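Local coordinates for ABC transporter, periplasmic solute-binding protein (PDB 4WED) that probably binds a small solute, perhaps a peptide or a nickel species, in the periplasm and delivers it to an ABC importer, at residues W58-G72 against S509-I521. Sequence-based numbering, arbitrary orientation.
Sequences WAIQDLMFEPLVKYG and SPVTEYDMPYENI. With NA (sodium ion), chain B.
The helical turn of 58-61 meets the loop 509-521 with the CA atoms of Ala59 and Asp515 4.5 Å apart, while Gly72, just past strand 69-71, runs near Val511. This buried contact of a family 5 solute-binding protein joins an N-terminal segment to a loop close to the C-terminus through a sodium site. Asp62 chelates the ion unevenly, OD2 at 2.3 Å and OD1 at 2.7 Å; Asp515 adds OD1 alone, its carboxylate plane turned 64° from that of Asp62, and three waters complete the set. Sharing the cation probably offsets the repulsion between Asp62 OD2 and Asp515 OD1, which lie 3.2 Å apart; Arg170 also bonds Asp62 OD1. With CG anti to the backbone N (chi1 -177°), Asp62 reaches across so that Met516 N donates to OD2 at 3.1 Å, on the anti side. Within the type I turn from Thr512 to Asp515, Thr512 OG1 accepts from Tyr514 N in an ST turn and donates to Asp515 OD2 from above the carboxylate plane. A valine in place of Thr512 would probably leave Tyr514 N without its acceptor and Asp515 OD2 with just the weak bond from the backbone N of the same residue. Met516, a selenomethionine, is bent at chi2 and chi3 and lies alongside Ile60, CE 3.7 Å from Ile60 CD1. Tyr514 sets its ring edge against the face of Trp58, planes at 83°, with CD1 3.6 Å from Trp58 CD2.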
loop_
_atom_site.group_PDB
_atom_site.type_symbol
_atom_site.label_atom_id
_atom_site.label_comp_id
_atom_site.label_asym_id
_atom_site.label_seq_id
_atom_site.Cartn_x
_atom_site.Cartn_y
_atom_site.Cartn_z
ATOM N N TRP A 58 -4.312 -3.079 -12.510
ATOM C CA TRP A 58 -2.871 -2.741 -12.470
ATOM C C TRP A 58 -1.969 -3.954 -12.661
ATOM O O TRP A 58 -1.046 -3.933 -13.455
ATOM C CB TRP A 58 -2.511 -2.052 -11.156
ATOM C CG TRP A 58 -3.231 -0.743 -10.925
ATOM C CD1 TRP A 58 -2.858 0.480 -11.356
ATOM C CD2 TRP A 58 -4.432 -0.549 -10.163
ATOM N NE1 TRP A 58 -3.762 1.435 -10.945
ATOM C CE2 TRP A 58 -4.727 0.831 -10.193
ATOM C CE3 TRP A 58 -5.277 -1.412 -9.449
ATOM C CZ2 TRP A 58 -5.843 1.371 -9.561
ATOM C CZ3 TRP A 58 -6.394 -0.885 -8.817
ATOM C CH2 TRP A 58 -6.670 0.505 -8.881
ATOM N N ALA A 59 -2.249 -5.024 -11.935
ATOM C CA ALA A 59 -1.441 -6.219 -12.027
ATOM C C ALA A 59 -1.308 -6.771 -13.444
ATOM O O ALA A 59 -0.330 -7.412 -13.778
ATOM C CB ALA A 59 -2.011 -7.268 -11.099
ATOM N N ILE A 60 -2.282 -6.510 -14.291
ATOM C CA ILE A 60 -2.225 -6.969 -15.694
ATOM C C ILE A 60 -1.270 -6.134 -16.472
ATOM O O ILE A 60 -0.471 -6.671 -17.237
ATOM C CB ILE A 60 -3.588 -6.841 -16.414
ATOM C CG1 ILE A 60 -4.680 -7.649 -15.692
ATOM C CG2 ILE A 60 -3.501 -7.314 -17.857
ATOM C CD1 ILE A 60 -4.415 -9.141 -15.549
ATOM N N GLN A 61 -1.300 -4.835 -16.229
ATOM C CA GLN A 61 -0.398 -3.885 -16.857
ATOM C C GLN A 61 1.022 -4.231 -16.495
ATOM O O GLN A 61 1.923 -4.117 -17.294
ATOM C CB GLN A 61 -0.729 -2.471 -16.411
ATOM C CG GLN A 61 -1.800 -1.807 -17.237
ATOM C CD GLN A 61 -2.516 -0.717 -16.500
ATOM O OE1 GLN A 61 -2.887 -0.867 -15.358
ATOM N NE2 GLN A 61 -2.713 0.393 -17.159
ATOM N N ASP A 62 1.201 -4.690 -15.272
ATOM C CA ASP A 62 2.501 -5.055 -14.764
ATOM C C ASP A 62 3.110 -6.216 -15.522
ATOM O O ASP A 62 4.301 -6.435 -15.459
ATOM C CB ASP A 62 2.406 -5.346 -13.281
ATOM C CG ASP A 62 3.725 -5.660 -12.671
ATOM O OD1 ASP A 62 4.704 -4.951 -12.898
ATOM O OD2 ASP A 62 3.777 -6.639 -11.948
ATOM N N LEU A 63 2.275 -6.972 -16.215
ATOM C CA LEU A 63 2.720 -8.072 -17.063
ATOM C C LEU A 63 3.601 -7.729 -18.256
ATOM O O LEU A 63 4.486 -8.473 -18.595
ATOM C CB LEU A 63 1.518 -8.851 -17.555
ATOM C CG LEU A 63 0.872 -9.663 -16.460
ATOM C CD1 LEU A 63 -0.458 -10.179 -16.950
ATOM C CD2 LEU A 63 1.808 -10.794 -16.100
HETATM N N MSE A 64 3.317 -6.628 -18.919
HETATM C CA MSE A 64 4.033 -6.216 -20.128
HETATM C C MSE A 64 4.588 -4.834 -20.057
HETATM O O MSE A 64 5.386 -4.458 -20.910
HETATM C CB MSE A 64 3.103 -6.314 -21.362
HETATM C CG MSE A 64 2.126 -5.150 -21.515
HETATM SE SE MSE A 64 0.568 -5.313 -20.306
HETATM C CE MSE A 64 -0.268 -6.835 -21.276
ATOM N N PHE A 65 4.159 -4.033 -19.093
ATOM C CA PHE A 65 4.722 -2.695 -18.964
ATOM C C PHE A 65 5.786 -2.647 -17.885
ATOM O O PHE A 65 5.667 -3.261 -16.820
ATOM C CB PHE A 65 3.619 -1.627 -18.831
ATOM C CG PHE A 65 2.723 -1.534 -20.075
ATOM C CD1 PHE A 65 3.254 -1.134 -21.307
ATOM C CD2 PHE A 65 1.379 -1.817 -20.012
ATOM C CE1 PHE A 65 2.450 -1.020 -22.430
ATOM C CE2 PHE A 65 0.567 -1.724 -21.137
ATOM C CZ PHE A 65 1.110 -1.336 -22.352
ATOM N N GLU A 66 6.858 -1.935 -18.179
ATOM C CA GLU A 66 7.944 -1.816 -17.227
ATOM C C GLU A 66 8.240 -0.385 -16.923
ATOM O O GLU A 66 8.060 0.483 -17.773
ATOM C CB GLU A 66 9.191 -2.516 -17.727
ATOM C CG GLU A 66 9.150 -4.020 -17.529
ATOM C CD GLU A 66 10.398 -4.719 -18.040
ATOM O OE1 GLU A 66 10.797 -4.343 -19.166
ATOM O OE2 GLU A 66 10.961 -5.633 -17.341
ATOM N N PRO A 67 8.664 -0.114 -15.675
ATOM C CA PRO A 67 9.099 1.232 -15.294
ATOM C C PRO A 67 10.617 1.444 -15.442
ATOM O O PRO A 67 11.384 0.509 -15.709
ATOM C CB PRO A 67 8.742 1.276 -13.810
ATOM C CG PRO A 67 9.066 -0.121 -13.368
ATOM C CD PRO A 67 8.714 -1.037 -14.534
ATOM N N LEU A 68 11.041 2.677 -15.194
ATOM C CA LEU A 68 12.443 2.978 -15.107
ATOM C C LEU A 68 13.089 2.249 -13.929
ATOM O O LEU A 68 14.171 1.655 -14.062
ATOM C CB LEU A 68 12.618 4.491 -14.894
ATOM C CG LEU A 68 12.222 5.324 -16.098
ATOM C CD1 LEU A 68 12.116 6.779 -15.679
ATOM C CD2 LEU A 68 13.240 5.170 -17.213
ATOM N N VAL A 69 12.437 2.341 -12.774
ATOM C CA VAL A 69 12.913 1.688 -11.554
ATOM C C VAL A 69 11.759 0.922 -10.975
ATOM O O VAL A 69 10.600 1.297 -11.165
ATOM C CB VAL A 69 13.415 2.694 -10.489
ATOM C CG1 VAL A 69 14.654 3.393 -10.985
ATOM C CG2 VAL A 69 12.373 3.735 -10.121
ATOM N N LYS A 70 12.095 -0.167 -10.301
ATOM C CA LYS A 70 11.140 -1.041 -9.673
ATOM C C LYS A 70 11.138 -0.801 -8.160
ATOM O O LYS A 70 12.194 -0.503 -7.520
ATOM C CB LYS A 70 11.453 -2.510 -9.977
ATOM C CG LYS A 70 10.633 -3.086 -11.140
ATOM N N TYR A 71 9.939 -0.925 -7.614
ATOM C CA TYR A 71 9.695 -0.934 -6.184
ATOM C C TYR A 71 9.938 -2.319 -5.659
ATOM O O TYR A 71 9.126 -3.186 -5.864
ATOM C CB TYR A 71 8.305 -0.489 -5.860
ATOM C CG TYR A 71 7.975 -0.312 -4.368
ATOM C CD1 TYR A 71 7.687 -1.403 -3.532
ATOM C CD2 TYR A 71 7.857 0.942 -3.831
ATOM C CE1 TYR A 71 7.343 -1.199 -2.181
ATOM C CE2 TYR A 71 7.520 1.148 -2.500
ATOM C CZ TYR A 71 7.269 0.084 -1.684
ATOM O OH TYR A 71 6.927 0.378 -0.395
ATOM N N GLY A 72 11.078 -2.507 -4.973
ATOM C CA GLY A 72 11.497 -3.829 -4.549
ATOM C C GLY A 72 11.004 -4.072 -3.158
ATOM O O GLY A 72 10.441 -3.183 -2.512
ATOM N N SER A 509 5.463 -13.577 -2.789
ATOM C CA SER A 509 4.376 -12.651 -2.483
ATOM C C SER A 509 4.663 -11.304 -3.153
ATOM O O SER A 509 5.777 -10.799 -3.098
ATOM C CB SER A 509 4.238 -12.411 -0.976
ATOM O OG SER A 509 4.108 -13.591 -0.237
ATOM N N PRO A 510 3.651 -10.699 -3.774
ATOM C CA PRO A 510 3.905 -9.423 -4.453
ATOM C C PRO A 510 4.253 -8.340 -3.460
ATOM O O PRO A 510 3.781 -8.342 -2.331
ATOM C CB PRO A 510 2.578 -9.099 -5.103
ATOM C CG PRO A 510 1.573 -9.778 -4.231
ATOM C CD PRO A 510 2.225 -11.058 -3.772
ATOM N N VAL A 511 5.079 -7.410 -3.897
ATOM C CA VAL A 511 5.538 -6.346 -3.039
ATOM C C VAL A 511 4.426 -5.325 -2.873
ATOM O O VAL A 511 4.309 -4.687 -1.822
ATOM C CB VAL A 511 6.805 -5.672 -3.601
ATOM C CG1 VAL A 511 7.224 -4.570 -2.686
ATOM C CG2 VAL A 511 7.956 -6.666 -3.686
ATOM N N THR A 512 3.611 -5.146 -3.904
ATOM C CA THR A 512 2.485 -4.241 -3.775
ATOM C C THR A 512 1.292 -4.930 -4.347
ATOM O O THR A 512 1.396 -5.949 -4.989
ATOM C CB THR A 512 2.691 -2.883 -4.513
ATOM O OG1 THR A 512 2.409 -3.033 -5.901
ATOM C CG2 THR A 512 4.119 -2.315 -4.342
ATOM N N GLU A 513 0.148 -4.339 -4.091
ATOM C CA GLU A 513 -1.119 -4.818 -4.581
ATOM C C GLU A 513 -1.331 -4.455 -6.051
ATOM O O GLU A 513 -2.408 -4.699 -6.595
ATOM C CB GLU A 513 -2.244 -4.222 -3.735
ATOM C CG GLU A 513 -2.340 -4.749 -2.297
ATOM C CD GLU A 513 -2.423 -6.286 -2.160
ATOM O OE1 GLU A 513 -2.854 -7.038 -3.099
ATOM O OE2 GLU A 513 -1.999 -6.771 -1.094
ATOM N N TYR A 514 -0.319 -3.864 -6.692
ATOM C CA TYR A 514 -0.467 -3.379 -8.090
ATOM C C TYR A 514 0.389 -4.221 -9.050
ATOM O O TYR A 514 0.413 -3.975 -10.260
ATOM C CB TYR A 514 -0.179 -1.864 -8.158
ATOM C CG TYR A 514 -0.987 -1.137 -7.133
ATOM C CD1 TYR A 514 -2.338 -0.937 -7.319
ATOM C CD2 TYR A 514 -0.419 -0.705 -5.930
ATOM C CE1 TYR A 514 -3.116 -0.283 -6.379
ATOM C CE2 TYR A 514 -1.174 -0.063 -4.945
ATOM C CZ TYR A 514 -2.531 0.151 -5.182
ATOM O OH TYR A 514 -3.325 0.761 -4.228
ATOM N N ASP A 515 1.059 -5.220 -8.458
ATOM C CA ASP A 515 1.960 -6.141 -9.132
ATOM C C ASP A 515 1.289 -7.482 -9.273
ATOM O O ASP A 515 0.564 -7.880 -8.384
ATOM C CB ASP A 515 3.181 -6.433 -8.256
ATOM C CG ASP A 515 4.184 -5.315 -8.249
ATOM O OD1 ASP A 515 4.728 -4.979 -9.339
ATOM O OD2 ASP A 515 4.457 -4.805 -7.129
HETATM N N MSE A 516 1.656 -8.202 -10.332
HETATM C CA MSE A 516 1.323 -9.596 -10.500
HETATM C C MSE A 516 2.494 -10.480 -10.125
HETATM O O MSE A 516 3.542 -10.426 -10.747
HETATM C CB MSE A 516 1.029 -9.773 -11.974
HETATM C CG MSE A 516 0.596 -11.211 -12.284
HETATM SE SE MSE A 516 -1.225 -11.568 -11.591
HETATM C CE MSE A 516 -2.475 -10.808 -12.922
ATOM N N PRO A 517 2.312 -11.362 -9.136
ATOM C CA PRO A 517 3.391 -12.230 -8.691
ATOM C C PRO A 517 3.631 -13.433 -9.607
ATOM O O PRO A 517 3.368 -14.574 -9.222
ATOM C CB PRO A 517 2.912 -12.688 -7.296
ATOM C CG PRO A 517 1.418 -12.669 -7.414
ATOM C CD PRO A 517 1.036 -11.666 -8.464
ATOM N N TYR A 518 4.132 -13.175 -10.808
ATOM C CA TYR A 518 4.492 -14.243 -11.761
ATOM C C TYR A 518 5.952 -14.678 -11.607
ATOM O O TYR A 518 6.375 -15.714 -12.159
ATOM C CB TYR A 518 4.269 -13.782 -13.197
ATOM C CG TYR A 518 5.099 -12.591 -13.584
ATOM C CD1 TYR A 518 6.399 -12.734 -14.056
ATOM C CD2 TYR A 518 4.594 -11.307 -13.441
ATOM C CE1 TYR A 518 7.162 -11.616 -14.387
ATOM C CE2 TYR A 518 5.345 -10.185 -13.766
ATOM C CZ TYR A 518 6.625 -10.344 -14.244
ATOM O OH TYR A 518 7.356 -9.209 -14.544
ATOM N N GLU A 519 6.723 -13.874 -10.883
ATOM C CA GLU A 519 8.147 -14.052 -10.778
ATOM C C GLU A 519 8.453 -15.376 -10.099
ATOM O O GLU A 519 7.792 -15.756 -9.132
ATOM C CB GLU A 519 8.776 -12.931 -9.924
ATOM C CG GLU A 519 8.836 -11.537 -10.568
ATOM C CD GLU A 519 7.581 -10.699 -10.378
ATOM O OE1 GLU A 519 6.806 -10.967 -9.428
ATOM O OE2 GLU A 519 7.378 -9.751 -11.178
ATOM N N ASN A 520 9.510 -16.007 -10.586
ATOM C CA ASN A 520 10.217 -17.092 -9.941
ATOM C C ASN A 520 9.513 -18.415 -10.031
ATOM O O ASN A 520 10.069 -19.449 -9.623
ATOM C CB ASN A 520 10.508 -16.813 -8.462
ATOM C CG ASN A 520 11.357 -15.580 -8.242
ATOM O OD1 ASN A 520 11.084 -14.785 -7.330
ATOM N ND2 ASN A 520 12.397 -15.424 -9.047
ATOM N N ILE A 521 8.290 -18.389 -10.526
ATOM C CA ILE A 521 7.437 -19.574 -10.463
ATOM C C ILE A 521 7.973 -20.656 -11.391
ATOM O O ILE A 521 8.435 -20.360 -12.498
ATOM C CB ILE A 521 5.956 -19.266 -10.763
ATOM C CG1 ILE A 521 5.317 -18.589 -9.556
ATOM C CG2 ILE A 521 5.202 -20.565 -11.054
ATOM C CD1 ILE A 521 3.907 -18.142 -9.809
HETATM NA NA NA B . 5.888 -6.403 -10.958
HETATM O O HOH W 1 -3.988 -4.921 -9.257
HETATM O O HOH W 2 5.311 -8.658 -10.224
HETATM O O HOH W 3 6.820 -4.022 -11.193
HETATM O O HOH W 4 6.409 -6.807 -12.929
#